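Local coordinates for putative uncharacterized protein (Pseudomonas phage 201phi2-1, PDB 3RB8) that is of unknown function but belongs to the phage tubulin-like proteins, with a tubulin-type fold and guanosine-5'-diphosphate bound in the model, at residues K4-F9 against P79-Y84; D32-N37 against G52-G57; Y88-G93 against G128-T133; L146-N151 against P206-L211; L234-E239 against V250-V255. All coordinates share one frame; numbering follows the deposited sequence.

Interaction 1: residues K4-F9 against P79-Y84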
# COMPACT_ATOMS: atom_id res chain seq x y z
N LYS A 4 18.22 3.15 -8.37
CA LYS A 4 17.42 4.37 -8.25
C LYS A 4 16.13 4.14 -7.46
O LYS A 4 15.77 4.95 -6.60
CB LYS A 4 17.10 4.97 -9.64
CG LYS A 4 18.33 5.34 -10.46
CD LYS A 4 18.33 6.82 -10.86
CE LYS A 4 17.47 7.09 -12.09
NZ LYS A 4 18.09 6.62 -13.36
N VAL A 5 15.45 3.03 -7.73
CA VAL A 5 14.20 2.72 -7.05
C VAL A 5 13.98 1.20 -6.96
O VAL A 5 14.13 0.50 -7.96
CB VAL A 5 13.00 3.39 -7.77
CG1 VAL A 5 12.80 2.77 -9.15
CG2 VAL A 5 11.72 3.28 -6.92
N CYS A 6 13.64 0.71 -5.77
CA CYS A 6 13.24 -0.69 -5.60
C CYS A 6 11.72 -0.85 -5.44
O CYS A 6 11.09 -0.10 -4.70
CB CYS A 6 13.98 -1.33 -4.42
SG CYS A 6 15.30 -2.48 -4.90
N LEU A 7 11.14 -1.82 -6.14
CA LEU A 7 9.69 -1.99 -6.12
C LEU A 7 9.26 -3.30 -5.50
O LEU A 7 9.39 -4.37 -6.10
CB LEU A 7 9.09 -1.87 -7.51
CG LEU A 7 9.07 -0.43 -7.99
CD1 LEU A 7 10.28 -0.14 -8.89
CD2 LEU A 7 7.78 -0.17 -8.71
N ILE A 8 8.73 -3.18 -4.29
CA ILE A 8 8.31 -4.32 -3.49
C ILE A 8 6.80 -4.52 -3.58
O ILE A 8 6.01 -3.59 -3.37
CB ILE A 8 8.72 -4.09 -2.01
CG1 ILE A 8 10.24 -4.12 -1.88
CG2 ILE A 8 8.06 -5.10 -1.08
CD1 ILE A 8 10.80 -3.05 -0.96
N PHE A 9 6.39 -5.75 -3.89
CA PHE A 9 4.98 -6.11 -3.85
C PHE A 9 4.86 -7.32 -2.96
O PHE A 9 5.76 -8.16 -2.93
CB PHE A 9 4.47 -6.46 -5.25
CG PHE A 9 4.65 -5.36 -6.25
CD1 PHE A 9 3.60 -4.51 -6.55
CD2 PHE A 9 5.85 -5.18 -6.90
CE1 PHE A 9 3.75 -3.50 -7.47
CE2 PHE A 9 6.00 -4.17 -7.82
CZ PHE A 9 4.95 -3.33 -8.10
N PRO A 79 18.33 -4.83 -2.50
CA PRO A 79 19.50 -3.95 -2.52
C PRO A 79 19.19 -2.59 -1.90
O PRO A 79 18.01 -2.23 -1.79
CB PRO A 79 19.77 -3.75 -4.02
CG PRO A 79 18.83 -4.66 -4.75
CD PRO A 79 17.70 -4.93 -3.82
N GLU A 80 20.22 -1.86 -1.52
CA GLU A 80 20.07 -0.44 -1.22
C GLU A 80 19.31 0.24 -2.34
O GLU A 80 19.45 -0.14 -3.51
CB GLU A 80 21.44 0.22 -1.07
CG GLU A 80 22.15 -0.20 0.18
CD GLU A 80 21.19 -0.30 1.34
OE1 GLU A 80 20.55 0.72 1.66
OE2 GLU A 80 21.05 -1.41 1.90
N ALA A 81 18.52 1.24 -1.99
CA ALA A 81 17.83 2.05 -2.99
C ALA A 81 17.71 3.49 -2.49
O ALA A 81 17.78 3.74 -1.29
CB ALA A 81 16.46 1.46 -3.34
N ASP A 82 17.54 4.42 -3.42
CA ASP A 82 17.35 5.82 -3.06
C ASP A 82 15.88 6.12 -2.84
O ASP A 82 15.51 7.18 -2.33
CB ASP A 82 17.95 6.73 -4.13
CG ASP A 82 19.47 6.70 -4.15
OD1 ASP A 82 20.07 6.61 -3.06
OD2 ASP A 82 20.05 6.77 -5.26
N PHE A 83 15.03 5.18 -3.25
CA PHE A 83 13.60 5.27 -3.02
C PHE A 83 13.00 3.88 -3.14
O PHE A 83 13.56 3.02 -3.82
CB PHE A 83 12.97 6.21 -4.03
CG PHE A 83 11.61 6.73 -3.62
CD1 PHE A 83 11.48 7.92 -2.92
CD2 PHE A 83 10.46 6.05 -3.97
CE1 PHE A 83 10.24 8.41 -2.57
CE2 PHE A 83 9.20 6.53 -3.61
CZ PHE A 83 9.10 7.71 -2.92
N TYR A 84 11.88 3.66 -2.47
CA TYR A 84 11.19 2.37 -2.57
C TYR A 84 9.69 2.56 -2.74
O TYR A 84 9.10 3.53 -2.27
CB TYR A 84 11.43 1.50 -1.33
CG TYR A 84 12.87 1.17 -0.95
CD1 TYR A 84 13.39 -0.11 -1.17
CD2 TYR A 84 13.68 2.10 -0.31
CE1 TYR A 84 14.69 -0.45 -0.79
CE2 TYR A 84 14.99 1.78 0.08
CZ TYR A 84 15.48 0.50 -0.17
OH TYR A 84 16.77 0.19 0.20

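Interaction 2: residues D32-N37 against G52-G57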
# COMPACT_ATOMS: atom_id res chain seq x y z
N ASP A 32 5.42 -13.67 -1.46
CA ASP A 32 4.14 -14.18 -0.99
C ASP A 32 4.40 -15.35 -0.03
O ASP A 32 5.54 -15.68 0.27
CB ASP A 32 3.23 -14.59 -2.17
CG ASP A 32 1.74 -14.63 -1.78
OD1 ASP A 32 0.89 -14.76 -2.69
OD2 ASP A 32 1.41 -14.54 -0.58
N THR A 33 3.33 -15.95 0.48
CA THR A 33 3.45 -17.12 1.35
C THR A 33 3.19 -18.40 0.58
O THR A 33 3.44 -19.49 1.07
CB THR A 33 2.48 -17.05 2.51
OG1 THR A 33 1.15 -16.82 2.01
CG2 THR A 33 2.88 -15.93 3.47
N CYS A 34 2.65 -18.26 -0.63
CA CYS A 34 2.55 -19.37 -1.55
C CYS A 34 2.67 -18.83 -2.97
O CYS A 34 2.91 -17.64 -3.17
CB CYS A 34 1.24 -20.12 -1.37
SG CYS A 34 1.27 -21.80 -2.03
N ASP A 35 2.50 -19.70 -3.95
CA ASP A 35 2.62 -19.29 -5.35
C ASP A 35 1.28 -19.13 -6.06
O ASP A 35 1.23 -19.07 -7.29
CB ASP A 35 3.55 -20.25 -6.12
CG ASP A 35 3.27 -21.72 -5.83
OD1 ASP A 35 2.11 -22.06 -5.51
OD2 ASP A 35 4.22 -22.53 -5.93
N LYS A 36 0.20 -19.04 -5.28
CA LYS A 36 -1.16 -18.93 -5.83
C LYS A 36 -1.24 -17.96 -7.02
O LYS A 36 -1.97 -18.21 -7.98
CB LYS A 36 -2.16 -18.49 -4.75
CG LYS A 36 -2.41 -19.52 -3.64
CD LYS A 36 -3.43 -18.98 -2.63
CE LYS A 36 -3.50 -19.83 -1.35
NZ LYS A 36 -3.93 -21.23 -1.61
N ASN A 37 -0.47 -16.87 -6.95
CA ASN A 37 -0.54 -15.79 -7.93
C ASN A 37 0.69 -15.64 -8.82
O ASN A 37 0.86 -14.61 -9.48
CB ASN A 37 -0.82 -14.46 -7.23
CG ASN A 37 -2.14 -14.45 -6.49
OD1 ASN A 37 -2.26 -15.05 -5.41
ND2 ASN A 37 -3.13 -13.76 -7.05
N GLY A 52 7.17 -22.88 5.50
CA GLY A 52 6.25 -23.20 6.58
C GLY A 52 4.80 -22.79 6.36
O GLY A 52 3.90 -23.34 7.00
N THR A 53 4.58 -21.85 5.45
CA THR A 53 3.26 -21.22 5.30
C THR A 53 2.36 -21.85 4.23
O THR A 53 1.21 -22.19 4.50
CB THR A 53 3.40 -19.69 5.03
OG1 THR A 53 4.22 -19.47 3.88
CG2 THR A 53 4.02 -18.98 6.23
N ARG A 54 2.90 -21.98 3.02
CA ARG A 54 2.12 -22.41 1.85
C ARG A 54 0.66 -21.92 1.75
O ARG A 54 -0.29 -22.71 1.74
CB ARG A 54 2.25 -23.92 1.63
CG ARG A 54 3.49 -24.25 0.81
CD ARG A 54 3.73 -23.11 -0.18
NE ARG A 54 4.98 -23.22 -0.92
CZ ARG A 54 5.08 -23.64 -2.18
NH1 ARG A 54 3.99 -23.99 -2.85
NH2 ARG A 54 6.26 -23.69 -2.78
N GLY A 55 0.51 -20.59 1.66
CA GLY A 55 -0.74 -19.91 1.32
C GLY A 55 -2.05 -20.43 1.90
O GLY A 55 -2.81 -21.10 1.21
N ALA A 56 -2.32 -20.09 3.16
CA ALA A 56 -3.60 -20.42 3.78
C ALA A 56 -4.43 -19.15 3.99
O ALA A 56 -5.19 -18.75 3.10
CB ALA A 56 -3.39 -21.19 5.09
N GLY A 57 -4.27 -18.51 5.15
CA GLY A 57 -5.00 -17.29 5.47
C GLY A 57 -4.75 -16.09 4.56
O GLY A 57 -3.74 -16.00 3.85

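Interaction 3: residues Y88-G93 against G128-T133. With GDP (guanosine-5'-diphosphate), chain B.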
# COMPACT_ATOMS: atom_id res chain seq x y z
N TYR A 88 0.55 -3.74 -1.80
CA TYR A 88 -0.10 -4.93 -1.28
C TYR A 88 -1.49 -4.53 -0.83
O TYR A 88 -1.81 -3.36 -0.78
CB TYR A 88 0.68 -5.53 -0.10
CG TYR A 88 0.90 -4.52 1.02
CD1 TYR A 88 0.04 -4.46 2.10
CD2 TYR A 88 1.96 -3.62 0.97
CE1 TYR A 88 0.21 -3.54 3.10
CE2 TYR A 88 2.15 -2.70 1.98
CZ TYR A 88 1.27 -2.66 3.04
OH TYR A 88 1.45 -1.74 4.02
N SER A 89 -2.31 -5.53 -0.50
CA SER A 89 -3.66 -5.30 -0.01
C SER A 89 -3.68 -5.29 1.51
O SER A 89 -2.96 -6.05 2.15
CB SER A 89 -4.58 -6.42 -0.52
OG SER A 89 -5.91 -6.29 -0.01
N LEU A 90 -4.52 -4.43 2.09
CA LEU A 90 -4.79 -4.44 3.53
C LEU A 90 -5.75 -5.58 3.92
O LEU A 90 -5.91 -5.88 5.10
CB LEU A 90 -5.40 -3.11 3.97
CG LEU A 90 -4.77 -1.83 3.42
CD1 LEU A 90 -5.75 -0.67 3.43
CD2 LEU A 90 -3.52 -1.47 4.21
N GLY A 91 -6.38 -6.20 2.93
CA GLY A 91 -7.46 -7.14 3.18
C GLY A 91 -7.11 -8.60 3.45
O GLY A 91 -7.77 -9.25 4.26
N GLY A 92 -6.09 -9.12 2.76
CA GLY A 92 -5.69 -10.51 2.91
C GLY A 92 -4.87 -10.83 4.16
O GLY A 92 -4.84 -10.07 5.13
N GLY A 93 -4.21 -11.99 4.14
CA GLY A 93 -3.40 -12.42 5.26
C GLY A 93 -1.90 -12.28 5.04
O GLY A 93 -1.15 -12.05 6.00
N GLY A 128 -12.21 -6.06 8.57
CA GLY A 128 -11.50 -6.17 9.83
C GLY A 128 -10.01 -6.11 9.63
O GLY A 128 -9.29 -5.48 10.39
N ASN A 129 -9.55 -6.79 8.58
CA ASN A 129 -8.13 -6.81 8.24
C ASN A 129 -7.65 -5.44 7.82
O ASN A 129 -6.56 -5.02 8.19
CB ASN A 129 -7.84 -7.86 7.17
CG ASN A 129 -7.63 -9.24 7.76
OD1 ASN A 129 -7.63 -9.43 8.99
ND2 ASN A 129 -7.44 -10.23 6.89
N ASP A 130 -8.46 -4.74 7.04
CA ASP A 130 -8.14 -3.38 6.64
C ASP A 130 -7.80 -2.57 7.87
O ASP A 130 -6.79 -1.88 7.91
CB ASP A 130 -9.33 -2.69 5.96
CG ASP A 130 -9.63 -3.26 4.59
OD1 ASP A 130 -8.75 -3.95 4.03
OD2 ASP A 130 -10.75 -3.00 4.10
N ILE A 131 -8.67 -2.64 8.87
CA ILE A 131 -8.53 -1.80 10.04
C ILE A 131 -7.22 -2.10 10.77
O ILE A 131 -6.43 -1.20 11.05
CB ILE A 131 -9.77 -1.91 10.94
CG1 ILE A 131 -10.87 -1.02 10.37
CG2 ILE A 131 -9.44 -1.55 12.38
CD1 ILE A 131 -12.28 -1.48 10.71
N ASP A 132 -7.00 -3.38 11.04
CA ASP A 132 -5.79 -3.85 11.69
C ASP A 132 -4.48 -3.46 10.97
O ASP A 132 -3.44 -3.27 11.60
CB ASP A 132 -5.86 -5.36 11.86
CG ASP A 132 -6.86 -5.77 12.93
OD1 ASP A 132 -7.44 -4.87 13.60
OD2 ASP A 132 -7.06 -7.00 13.13
N THR A 133 -4.54 -3.36 9.66
CA THR A 133 -3.33 -3.12 8.89
C THR A 133 -3.04 -1.63 8.90
O THR A 133 -1.89 -1.21 9.02
CB THR A 133 -3.45 -3.66 7.45
OG1 THR A 133 -3.81 -5.04 7.51
CG2 THR A 133 -2.14 -3.56 6.76
PB GDP B . -2.99 -11.97 0.46
O1B GDP B . -2.17 -12.54 -0.66
O2B GDP B . -2.15 -10.87 1.05
O3B GDP B . -3.25 -12.97 1.54
O3A GDP B . -4.43 -11.39 0.01
PA GDP B . -4.91 -11.12 -1.50
O1A GDP B . -4.85 -12.36 -2.34
O2A GDP B . -4.07 -10.04 -2.13
O5' GDP B . -6.45 -10.69 -1.34
C5' GDP B . -6.92 -9.88 -0.27
C4' GDP B . -8.20 -9.16 -0.67
O4' GDP B . -7.97 -8.23 -1.74
C3' GDP B . -9.27 -10.09 -1.19
O3' GDP B . -10.09 -10.38 -0.08
C2' GDP B . -10.03 -9.23 -2.17
O2' GDP B . -10.89 -8.40 -1.38
C1' GDP B . -9.02 -8.27 -2.73
N9 GDP B . -8.25 -8.64 -3.94
C8 GDP B . -7.72 -9.84 -4.25
N7 GDP B . -7.00 -9.76 -5.40
C5 GDP B . -7.02 -8.48 -5.82
C6 GDP B . -6.46 -7.69 -6.94
O6 GDP B . -5.74 -8.22 -7.82
N1 GDP B . -6.72 -6.38 -6.99
C2 GDP B . -7.48 -5.75 -6.07
N2 GDP B . -7.70 -4.42 -6.20
N3 GDP B . -8.03 -6.41 -5.02
C4 GDP B . -7.83 -7.74 -4.84

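Interaction 4: residues L146-N151 against P206-L211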
# COMPACT_ATOMS: atom_id res chain seq x y z
N LEU A 146 8.30 8.52 11.98
CA LEU A 146 8.43 8.59 10.55
C LEU A 146 7.03 8.61 9.95
O LEU A 146 6.18 7.81 10.33
CB LEU A 146 9.17 7.34 10.07
CG LEU A 146 9.34 7.12 8.58
CD1 LEU A 146 10.37 8.08 8.04
CD2 LEU A 146 9.79 5.74 8.34
N PRO A 147 6.77 9.54 9.01
CA PRO A 147 5.46 9.40 8.37
C PRO A 147 5.44 8.12 7.53
O PRO A 147 6.47 7.72 6.94
CB PRO A 147 5.34 10.65 7.48
CG PRO A 147 6.45 11.53 7.85
CD PRO A 147 7.54 10.64 8.43
N ILE A 148 4.28 7.45 7.52
CA ILE A 148 4.08 6.28 6.69
C ILE A 148 3.13 6.72 5.60
O ILE A 148 1.92 6.81 5.84
CB ILE A 148 3.48 5.08 7.47
CG1 ILE A 148 4.47 4.59 8.54
CG2 ILE A 148 3.13 3.94 6.53
CD1 ILE A 148 5.70 3.95 8.00
N VAL A 149 3.69 7.04 4.44
CA VAL A 149 2.93 7.67 3.36
C VAL A 149 2.35 6.62 2.41
O VAL A 149 3.07 5.81 1.84
CB VAL A 149 3.80 8.71 2.63
CG1 VAL A 149 3.10 9.24 1.40
CG2 VAL A 149 4.13 9.86 3.56
N VAL A 150 1.03 6.64 2.25
CA VAL A 150 0.36 5.63 1.44
C VAL A 150 -0.70 6.19 0.50
O VAL A 150 -1.47 7.07 0.86
CB VAL A 150 -0.30 4.50 2.31
CG1 VAL A 150 0.64 4.04 3.44
CG2 VAL A 150 -1.62 4.94 2.87
N ASN A 151 -0.71 5.67 -0.72
CA ASN A 151 -1.82 5.92 -1.63
C ASN A 151 -2.86 4.84 -1.38
O ASN A 151 -2.60 3.65 -1.60
CB ASN A 151 -1.33 5.86 -3.07
CG ASN A 151 -2.41 6.27 -4.06
OD1 ASN A 151 -3.03 5.43 -4.71
ND2 ASN A 151 -2.64 7.56 -4.16
N PRO A 206 4.63 12.24 13.39
CA PRO A 206 4.74 11.08 12.50
C PRO A 206 3.51 10.20 12.65
O PRO A 206 3.19 9.76 13.75
CB PRO A 206 5.98 10.34 13.04
CG PRO A 206 6.11 10.79 14.43
CD PRO A 206 5.63 12.21 14.46
N GLN A 207 2.82 9.98 11.53
CA GLN A 207 1.61 9.17 11.51
C GLN A 207 1.40 8.64 10.10
O GLN A 207 2.21 8.91 9.20
CB GLN A 207 0.39 9.98 12.00
CG GLN A 207 0.05 11.25 11.21
CD GLN A 207 -1.05 12.09 11.89
OE1 GLN A 207 -1.46 13.12 11.37
NE2 GLN A 207 -1.52 11.65 13.04
N VAL A 208 0.34 7.86 9.93
CA VAL A 208 -0.07 7.39 8.61
C VAL A 208 -0.64 8.54 7.78
O VAL A 208 -1.57 9.23 8.21
CB VAL A 208 -1.06 6.19 8.68
CG1 VAL A 208 -1.69 5.93 7.36
CG2 VAL A 208 -0.31 4.94 9.13
N CYS A 209 -0.05 8.77 6.61
CA CYS A 209 -0.43 9.87 5.75
C CYS A 209 -0.93 9.36 4.41
O CYS A 209 -0.57 8.27 3.97
CB CYS A 209 0.76 10.78 5.50
SG CYS A 209 1.40 11.67 6.89
N GLU A 210 -1.76 10.16 3.76
CA GLU A 210 -2.20 9.85 2.42
C GLU A 210 -1.34 10.56 1.39
O GLU A 210 -0.95 11.72 1.57
CB GLU A 210 -3.62 10.31 2.22
CG GLU A 210 -4.65 9.28 2.55
CD GLU A 210 -6.00 9.70 2.02
OE1 GLU A 210 -6.26 9.44 0.82
OE2 GLU A 210 -6.76 10.34 2.79
N LEU A 211 -1.08 9.85 0.30
CA LEU A 211 -0.43 10.41 -0.88
C LEU A 211 -1.46 10.62 -1.99
O LEU A 211 -2.19 9.71 -2.35
CB LEU A 211 0.67 9.48 -1.37
CG LEU A 211 1.28 9.79 -2.73
CD1 LEU A 211 1.76 11.24 -2.83
CD2 LEU A 211 2.43 8.82 -2.96

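Interaction 5: residues L234-E239 against V250-V255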
# COMPACT_ATOMS: atom_id res chain seq x y z
N LEU A 234 6.30 20.32 -16.94
CA LEU A 234 6.93 20.17 -18.25
C LEU A 234 7.16 21.56 -18.85
O LEU A 234 8.23 21.85 -19.38
CB LEU A 234 6.05 19.34 -19.17
CG LEU A 234 6.75 18.87 -20.44
CD1 LEU A 234 8.06 18.20 -20.07
CD2 LEU A 234 5.86 17.95 -21.26
N ASP A 235 6.14 22.40 -18.74
CA ASP A 235 6.25 23.80 -19.12
C ASP A 235 6.51 24.62 -17.85
O ASP A 235 5.57 24.97 -17.12
CB ASP A 235 4.98 24.26 -19.84
CG ASP A 235 5.08 25.67 -20.41
OD1 ASP A 235 6.19 26.24 -20.43
OD2 ASP A 235 4.04 26.21 -20.84
N PRO A 236 7.79 24.93 -17.58
CA PRO A 236 8.21 25.66 -16.38
C PRO A 236 7.43 26.95 -16.17
O PRO A 236 7.28 27.39 -15.03
CB PRO A 236 9.69 25.99 -16.66
CG PRO A 236 9.86 25.78 -18.13
CD PRO A 236 8.92 24.68 -18.48
N SER A 237 6.94 27.52 -17.27
CA SER A 237 6.20 28.79 -17.27
C SER A 237 4.89 28.70 -16.49
O SER A 237 4.48 29.65 -15.81
CB SER A 237 5.90 29.22 -18.71
OG SER A 237 5.01 28.32 -19.35
N LYS A 238 4.23 27.55 -16.63
CA LYS A 238 2.97 27.27 -15.94
C LYS A 238 3.15 27.05 -14.44
O LYS A 238 2.18 26.79 -13.72
CB LYS A 238 2.27 26.06 -16.58
CG LYS A 238 1.83 26.29 -18.02
CD LYS A 238 0.99 25.13 -18.56
CE LYS A 238 -0.42 25.14 -18.00
NZ LYS A 238 -1.21 23.97 -18.47
N GLU A 239 4.39 27.15 -13.96
CA GLU A 239 4.66 26.96 -12.54
C GLU A 239 3.94 28.00 -11.68
O GLU A 239 4.09 29.21 -11.88
CB GLU A 239 6.16 26.98 -12.24
CG GLU A 239 6.48 26.70 -10.77
CD GLU A 239 7.92 27.01 -10.41
OE1 GLU A 239 8.76 27.12 -11.34
OE2 GLU A 239 8.21 27.16 -9.20
N VAL A 250 9.57 22.17 -6.26
CA VAL A 250 9.31 22.00 -7.67
C VAL A 250 10.50 21.37 -8.40
O VAL A 250 11.66 21.54 -8.01
CB VAL A 250 8.89 23.34 -8.33
CG1 VAL A 250 8.75 23.18 -9.85
CG2 VAL A 250 7.58 23.84 -7.73
N GLY A 251 10.18 20.60 -9.44
CA GLY A 251 11.16 20.12 -10.40
C GLY A 251 10.62 20.34 -11.81
O GLY A 251 9.42 20.54 -11.99
N ILE A 252 11.50 20.33 -12.81
CA ILE A 252 11.08 20.49 -14.20
C ILE A 252 11.36 19.22 -14.99
O ILE A 252 12.42 18.61 -14.82
CB ILE A 252 11.74 21.74 -14.88
CG1 ILE A 252 11.25 23.04 -14.22
CG2 ILE A 252 11.47 21.78 -16.40
CD1 ILE A 252 9.73 23.17 -14.15
N MSE A 253 10.41 18.83 -15.83
CA MSE A 253 10.56 17.61 -16.64
C MSE A 253 11.11 17.90 -18.03
O MSE A 253 10.99 19.01 -18.55
CB MSE A 253 9.23 16.88 -16.76
CG MSE A 253 8.69 16.34 -15.45
SE MSE A 253 7.01 15.37 -15.68
CE MSE A 253 5.77 16.87 -15.75
N LYS A 254 11.71 16.88 -18.64
CA LYS A 254 12.30 17.02 -19.97
C LYS A 254 11.41 16.44 -21.07
O LYS A 254 10.97 15.29 -20.99
CB LYS A 254 13.68 16.36 -19.99
CG LYS A 254 14.69 17.08 -19.12
CD LYS A 254 15.87 16.18 -18.78
CE LYS A 254 16.94 16.98 -18.08
NZ LYS A 254 16.34 18.02 -17.19
N VAL A 255 11.14 17.25 -22.09
CA VAL A 255 10.25 16.87 -23.18
C VAL A 255 10.75 15.63 -23.94
O VAL A 255 9.95 14.85 -24.46
CB VAL A 255 10.07 18.02 -24.17
CG1 VAL A 255 11.41 18.43 -24.75
CG2 VAL A 255 9.10 17.64 -25.28

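Interaction 1: residues K4-F9 against P79-Y84
Cys-6 and Tyr-84 make the parallel bridge at which strand 6-10 meets strand 84-89, two neighbours in the central sheet of this tubulin-like fold, with the loop 79-83 leading into the second of them. The backbone amide Cys-6 N gives a hydrogen bond to Phe-83 O (3.0 Å, 161° at the hydrogen). A CA-H contact from Val-5 CA reaches the same Phe-83 O at 3.3 Å, so this carbonyl serves two neighbouring residues. On the sheet face shared by Cys-6 and Tyr-84, Cys-6 CB lies 3.5 Å from Tyr-84 CD1, and Ile-8 CD1 approaches the same CD1 atom from farther along the strand. Tyr-84 CG stands anti to its carbonyl carbon (chi1 -58°), which swings the ring toward these two residues, both meeting it obliquely, while Ala-81 CB rests 3.4 Å above one face, near the rim. A small methyl suits that place. The sulfur of Cys-6 points to the loop and meets Pro-79 CD at 3.6 Å. Away from this cluster, Val-5 CG2 touches the edge of the Phe-83 ring at CD2 (4.2 Å), while that ring leads off to Val-175 on helix 161-178. The polar ends are held from outside: Tyr-84 OH by Arg-109, and Asp-82 OD2 by Gln-181. Tyrosine thus serves twice, its ring packing against apolar atoms and its hydroxyl reaching an arginine. The bond from Cys-6 N to Phe-83 O starts a pairing that Ile-85 continues with Cys-6 and Ile-8, and most of the remaining contact between the segments is apolar.

Interaction 2: residues D32-N37 against G52-G57
Thr-33 O receives a hydrogen bond from Thr-53 OG1 (2.9 Å), which comes in the carbonyl plane on a lone pair, and a weak one from Gly-55 N (3.2 Å). Both donors belong to segment 52-57, so a single carbonyl accepts from two residues of the other loop. The threonine side chains cross at about a right angle, with Thr-33 CB near Thr-53 OG1. Thr-53 has chi1 56°, which sets its hydroxyl between the backbone N and the carbonyl carbon, the branch that reaches the other loop. Gly-55, at positive phi, carries no side chain on the flank facing Cys-34, and its CA comes within 4.4 Å of Cys-34 CA. Arg-54 bends at chi2 so that its guanidinium passes beside the Cys-34 sulfur. There Arg-54 NH1 forms a salt bridge with Asp-35 OD2 at 3.4 Å, the carboxylate and guanidinium planes standing 79° apart, so the two groups do not pair as a flat bidentate. Farther out, Thr-33 N is bonded to Asp-32 OD2 (2.6 Å) from above the carboxylate plane, and Thr-33 OG1 is hydrogen-bonded to Ser-94. The Lys-36 side chain lies about 4 Å from a bound magnesium ion, and Gly-57 touches guanosine-5'-diphosphate. That two loops following adjacent strands, 28-32 and 46-49, converge beside the nucleotide's phosphate end is consistent with the nucleotide site of tubulin-type folds.

Interaction 3: residues Y88-G93 against G128-T133
Asn-129 turns its amide from helix 124-144 to the glycine-rich loop, and ND2 donates to Gly-91 O (2.8 Å, 163° at the hydrogen). The acceptor lies almost in the amide plane of Asn-129, whereas the donor stands 41° out of the carbonyl plane of Gly-91. ND2 is also bonded to Gly-58 O, so a carboxamide, with two hydrogens to give, suits this place. One turn on, Thr-133 faces Leu-90: Thr-133 CG2 touches Leu-90 CD2 at 3.6 Å, the two side chains slanting across one another, and the same methyl sits at the edge of the Tyr-88 ring. Thr-133 OG1 is turned back to its own helix and donates to Asn-129 O (2.8 Å), leaving the methyl for the apolar side. Gly-91, Gly-92 and Gly-93, continued by Ser-94, Gly-95 and Ser-96, probably correspond to the glycine-rich signature of tubulin-type folds, running from strand 84-89 into helix 95-108. Gly-93 N bonds O3B of guanosine-5'-diphosphate at 2.9 Å. Gly-92 has no side chain where the ligand's O3A passes. Ser-89 OG, anti to its backbone N (chi1 177°), accepts from Gly-91 N (3.0 Å) in an ST turn, and gives a weak bond to the ribose O4'.

Interaction 4: residues L146-N151 against P206-L211
Asn-151 ND2 donates to Leu-211 O at 2.8 Å, a bond from side chain to main chain that carries on the backbone ladder between strands 148-154 and 208-214. With CG anti to the backbone N (chi1 -173°), the amide reaches across to the neighbouring strand, while its other end, OD1, is bonded to Lys-171. An asparagine suits the spot because it can donate and accept at once. Behind it runs a regular parallel pairing of four backbone bonds, all 2.9 to 3.0 Å long: Ile-148 N to Gln-207 O, Cys-209 N to Ile-148 O, Val-150 N to Cys-209 O and Leu-211 N to Val-150 O. Ile-148, Val-150 and Cys-209 therefore use both their N-H and their carbonyl here, and the two short strand segments lie at 38° to each other. On one face Val-149 CG2 meets Cys-209 CB at 4.0 Å, and Val-149 CG1 meets Leu-211 CB at 3.7 Å; the branched valine lets each methyl meet a different residue of the next strand. On the other face Ile-148 CB packs on Val-208 CG2. That second face is covered by helix 124-144, through Ile-140 and Ala-141 on Ile-148 and Leu-137 on Val-208. On the flanks, strand 113-119 bonds Val-149 and Asn-151, and the antiparallel strand 264-270 pairs with Glu-210, so both strands lie inside the sheet.

Interaction 5: residues L234-E239 against V250-V255
Leu-234 reaches Met-253, a selenomethionine, because its CG stands anti to the backbone N (chi1 -167°), carrying CD1 toward segment 250-255, to within 3.8 Å of Met-253 CB. A bend at chi3 of Met-253 swings its CE back to Leu-234 N at 3.7 Å, so each residue lies against the other. Glu-239, fully extended with chi1 -176°, comes to Val-250 from the opposite direction. Its OE2 touches Val-250 CG2 at 3.7 Å, and also makes a long, weak ion pair with Arg-185. Between these two contacts Ile-252, with CG1 anti to its carbonyl carbon, presents CD1 to Pro-236 CB at 3.8 Å, a methyl tip against the proline ring. No hydrogen bond joins the two segments; the contact is van der Waals, mostly through apolar side-chain atoms. Proline suits the start of the short 3-10 segment 236-238, where Lys-238 N bonds Asp-235 O (2.9 Å) and Glu-239 N bonds Pro-236 O (3.1 Å). Gly-251 bonds Ser-231 and Tyr-233, and Met-253, just past strand 250-252, bonds Tyr-233. The chain leaving strand 231-233 thus curls over the sheet's edge strand, a surface loop connecting two parallel strands in the C-terminal tubulin-like region.

In the fold
From the N terminus, segment 4-9, leading into strand 6-10, opens the loop that interaction 1 closes at 79-84. Interaction 2 is nested inside that loop, joining the connections that follow strands 28-32 and 46-49. Strand 84-89 then runs straight from interaction 1 into interaction 3, which closes its loop on helix 124-144 beside the nucleotide. The same helix leads to strand 148-154, where interaction 4 opens; its loop, holding helices 161-178 and 188-195, closes at strand 208-214. Interaction 5 is a shorter closure at the last strands of the sheet, its centre about 45 Å from that of interaction 2. None cross; interactions 1, 3, 4 and 5 all reach one sheet.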